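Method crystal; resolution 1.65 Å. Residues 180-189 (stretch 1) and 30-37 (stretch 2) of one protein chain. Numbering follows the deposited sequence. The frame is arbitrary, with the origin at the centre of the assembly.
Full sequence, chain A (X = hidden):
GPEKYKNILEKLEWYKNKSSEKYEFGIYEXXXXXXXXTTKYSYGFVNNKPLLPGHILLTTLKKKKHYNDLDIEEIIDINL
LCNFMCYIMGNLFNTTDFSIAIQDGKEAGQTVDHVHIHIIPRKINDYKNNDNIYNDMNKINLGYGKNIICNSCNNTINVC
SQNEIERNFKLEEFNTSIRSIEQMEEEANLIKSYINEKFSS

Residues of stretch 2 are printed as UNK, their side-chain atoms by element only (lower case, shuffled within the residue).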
# COMPACT_ATOMS: atom_id res chain seq x y z
N SER A 180 -25.38 6.65 -8.08
CA SER A 180 -26.45 7.05 -7.16
C SER A 180 -26.31 6.30 -5.85
O SER A 180 -25.64 5.26 -5.82
CB SER A 180 -27.82 6.74 -7.77
OG SER A 180 -28.02 5.36 -7.98
N ILE A 181 -26.99 6.78 -4.78
CA ILE A 181 -27.01 6.12 -3.47
C ILE A 181 -27.57 4.68 -3.61
O ILE A 181 -27.05 3.78 -2.96
CB ILE A 181 -27.71 6.97 -2.36
CG1 ILE A 181 -27.55 6.35 -0.95
CG2 ILE A 181 -29.18 7.25 -2.66
CD1 ILE A 181 -26.24 6.59 -0.23
N GLU A 182 -28.55 4.48 -4.51
CA GLU A 182 -29.16 3.17 -4.76
C GLU A 182 -28.13 2.16 -5.24
O GLU A 182 -28.04 1.08 -4.65
CB GLU A 182 -30.33 3.27 -5.77
CG GLU A 182 -31.49 4.13 -5.30
CD GLU A 182 -31.56 5.49 -5.98
OE1 GLU A 182 -32.21 5.59 -7.04
OE2 GLU A 182 -30.95 6.44 -5.46
N GLN A 183 -27.35 2.50 -6.28
CA GLN A 183 -26.31 1.63 -6.84
C GLN A 183 -25.20 1.37 -5.83
O GLN A 183 -24.72 0.24 -5.71
CB GLN A 183 -25.71 2.22 -8.13
CG GLN A 183 -26.67 2.22 -9.32
CD GLN A 183 -26.12 2.96 -10.53
OE1 GLN A 183 -25.59 4.07 -10.43
NE2 GLN A 183 -26.28 2.36 -11.70
N MET A 184 -24.81 2.43 -5.09
CA MET A 184 -23.77 2.35 -4.07
C MET A 184 -24.17 1.48 -2.90
O MET A 184 -23.37 0.68 -2.44
CB MET A 184 -23.35 3.75 -3.62
CG MET A 184 -22.56 4.49 -4.67
SD MET A 184 -21.75 5.94 -3.97
CE MET A 184 -23.13 7.10 -4.01
N GLU A 185 -25.43 1.64 -2.41
CA GLU A 185 -25.97 0.82 -1.33
C GLU A 185 -25.99 -0.64 -1.80
O GLU A 185 -25.61 -1.53 -1.02
CB GLU A 185 -27.38 1.29 -0.93
CG GLU A 185 -28.01 0.50 0.21
CD GLU A 185 -29.40 0.97 0.63
OE1 GLU A 185 -30.10 1.58 -0.20
OE2 GLU A 185 -29.78 0.71 1.79
N GLU A 186 -26.42 -0.88 -3.04
CA GLU A 186 -26.49 -2.24 -3.61
C GLU A 186 -25.09 -2.87 -3.64
O GLU A 186 -24.92 -4.01 -3.18
CB GLU A 186 -27.12 -2.21 -5.01
CG GLU A 186 -27.14 -3.55 -5.74
CD GLU A 186 -27.84 -3.57 -7.09
OE1 GLU A 186 -27.88 -2.52 -7.77
OE2 GLU A 186 -28.31 -4.66 -7.49
N GLU A 187 -24.08 -2.11 -4.12
CA GLU A 187 -22.70 -2.59 -4.17
C GLU A 187 -22.15 -2.83 -2.77
O GLU A 187 -21.56 -3.88 -2.53
CB GLU A 187 -21.78 -1.67 -4.98
CG GLU A 187 -20.44 -2.34 -5.24
CD GLU A 187 -19.48 -1.67 -6.20
OE1 GLU A 187 -19.92 -1.33 -7.33
OE2 GLU A 187 -18.27 -1.61 -5.88
N ALA A 188 -22.34 -1.88 -1.84
CA ALA A 188 -21.84 -2.08 -0.48
C ALA A 188 -22.51 -3.28 0.17
O ALA A 188 -21.88 -3.98 0.93
CB ALA A 188 -22.06 -0.84 0.37
N ASN A 189 -23.81 -3.50 -0.11
CA ASN A 189 -24.56 -4.61 0.48
C ASN A 189 -24.03 -5.95 0.00
O ASN A 189 -23.88 -6.86 0.81
CB ASN A 189 -26.06 -4.45 0.22
CG ASN A 189 -26.91 -5.30 1.13
OD1 ASN A 189 -27.48 -6.31 0.72
ND2 ASN A 189 -26.97 -4.94 2.40
N UNK A 30 -19.35 10.29 4.73
CA UNK A 30 -19.77 9.16 3.91
C UNK A 30 -21.04 8.58 4.53
O UNK A 30 -21.08 8.37 5.74
c UNK A 30 -18.62 8.08 3.84
c UNK A 30 -19.06 6.85 3.01
c UNK A 30 -17.28 8.69 3.29
c UNK A 30 -17.39 9.37 1.90
N UNK A 31 -22.04 8.32 3.69
CA UNK A 31 -23.32 7.70 4.09
C UNK A 31 -23.02 6.28 4.59
O UNK A 31 -22.26 5.53 3.94
o UNK A 31 -26.02 6.33 3.79
o UNK A 31 -26.55 8.28 2.92
c UNK A 31 -25.71 7.40 3.22
c UNK A 31 -24.26 7.64 2.87
N UNK A 32 -23.59 5.91 5.73
CA UNK A 32 -23.42 4.57 6.32
C UNK A 32 -23.80 3.44 5.36
O UNK A 32 -23.22 2.34 5.47
c UNK A 32 -27.89 4.84 8.68
n UNK A 32 -28.55 5.10 9.99
c UNK A 32 -26.41 4.58 8.84
c UNK A 32 -25.71 4.56 7.48
c UNK A 32 -24.19 4.45 7.65
N UNK A 33 -24.75 3.69 4.42
CA UNK A 33 -25.19 2.74 3.40
C UNK A 33 -24.08 2.41 2.39
O UNK A 33 -24.19 1.41 1.68
c UNK A 33 -28.88 3.85 2.76
c UNK A 33 -29.48 6.17 2.12
n UNK A 33 -29.20 7.47 2.17
n UNK A 33 -30.54 5.75 1.44
c UNK A 33 -26.44 3.25 2.64
c UNK A 33 -27.72 3.18 3.48
n UNK A 33 -28.69 5.30 2.74
N UNK A 34 -23.05 3.27 2.30
CA UNK A 34 -21.97 3.06 1.32
C UNK A 34 -20.75 2.34 1.91
O UNK A 34 -19.83 2.02 1.16
c UNK A 34 -22.36 6.67 -0.19
o UNK A 34 -21.29 7.16 0.22
o UNK A 34 -23.20 7.31 -0.86
c UNK A 34 -21.54 4.42 0.75
c UNK A 34 -22.69 5.22 0.15
N UNK A 35 -20.76 2.11 3.20
CA UNK A 35 -19.66 1.51 3.96
C UNK A 35 -19.88 -0.00 4.04
O UNK A 35 -20.94 -0.44 4.46
c UNK A 35 -19.28 3.65 5.28
c UNK A 35 -19.54 2.14 5.37
c UNK A 35 -18.46 1.45 6.20
N UNK A 36 -18.89 -0.77 3.66
CA UNK A 36 -19.03 -2.25 3.72
C UNK A 36 -18.25 -2.88 4.87
O UNK A 36 -18.46 -4.06 5.17
c UNK A 36 -18.68 -2.87 2.37
c UNK A 36 -14.93 -1.50 0.72
c UNK A 36 -17.37 -2.39 1.79
c UNK A 36 -14.93 -2.39 1.77
c UNK A 36 -16.12 -1.05 0.19
c UNK A 36 -16.15 -2.86 2.29
c UNK A 36 -17.34 -1.48 0.74
N UNK A 37 -17.30 -2.15 5.51
CA UNK A 37 -16.56 -2.71 6.63
C UNK A 37 -16.01 -1.58 7.49
O UNK A 37 -15.57 -0.57 6.95
c UNK A 37 -15.39 -3.66 6.15
c UNK A 37 -14.77 -4.44 7.33
c UNK A 37 -14.31 -2.89 5.35
c UNK A 37 -13.95 -5.75 6.89
O HOH W 1 -25.49 -0.87 2.10
O HOH W 2 -31.78 3.15 1.22

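Position 30 carries four side-chain carbons, forked at the first, with one arm two carbons long. That is isoleucine, and Ile30 stays clear of the helix, leading into the contact without joining it.

Position 31 has two carbons, the second bearing two oxygens, and this short side chain meets Ile181: an aspartate. Asp31 points its CA-to-CB bond toward the helix, and its CG lies 3.6 Å from Ile181 CD1. Its backbone O also begins the 3-10 turn, accepting from the N of position 34 at 2.9 Å.

At position 32 four carbons run in a row and end in nitrogen, so the residue is lysine. Lys32 sets off away from the helix and touches nothing on it.

Position 33 shows three carbons, a nitrogen, then a carbon carrying two more nitrogens, the last of these groups lying beside Ile181. Only arginine has this pattern. Arg33 is held along the guanidinium edge by Asp31: NE donates to Asp31 OD1 at 3.0 Å, and NH2 forms a salt bridge with Asp31 OD2 at 2.9 Å, while the backbone N of Arg33 also donates to Asp31 OD1 at 3.0 Å. Thus oriented, the guanidinium offers one face to Ile181, whose CG1 sits 3.6 Å from Arg33 CZ. Glu185 comes alongside, its OE2 3.4 Å from Arg33 CD, but its OE1 remains 4.5 Å from Arg33 NH1, beyond a salt bridge. Water 2 spans that gap, accepting from Arg33 NH1 at 2.9 Å and donating to Glu185 OE1 at 2.7 Å.

Position 34 has three carbons, the third carrying two oxygens, and one oxygen meets both Ile181 and Met184. It is glutamate. Although the CA-to-CB bond of Glu34 points sideways, the end of the chain comes nearer the helix, placing OE2 3.2 Å from Ile181 CD1 and 3.2 Å from Met184 CE. These are packing contacts between a carboxylate oxygen and methyl groups.

Position 35 has three carbons, one carrying the other two: valine. Val35 turns away from the helix, and the strand begins here.

Position 36 has one carbon, which meets Ala188, followed by a six-carbon ring, hence phenylalanine. The CB of Phe36 lies 3.7 Å from Ala188 O and 4.4 Å from Ala188 CB; the ring then leads away.

Position 37 again has four carbons forked at the first, with one two-carbon arm. This is isoleucine, and Ile37 lies out of reach.

The contact works without a direct hydrogen bond between the stretches. The helix packs closely on the backbone of the turn: Ala188 CB rests 3.4 Å from Arg33 O, and Glu185 CA makes a CA-H...O contact with that same oxygen at 3.5 Å. Water 1 donates to Arg33 O at 2.7 Å and to Glu185 O at 3.2 Å. The rule to read is economical: a small alanine where the backbones draw near, an arginine pre-set by its own aspartate, and water where opposite charges stop short.

Stretch 2 (30-37) IDKREVFI
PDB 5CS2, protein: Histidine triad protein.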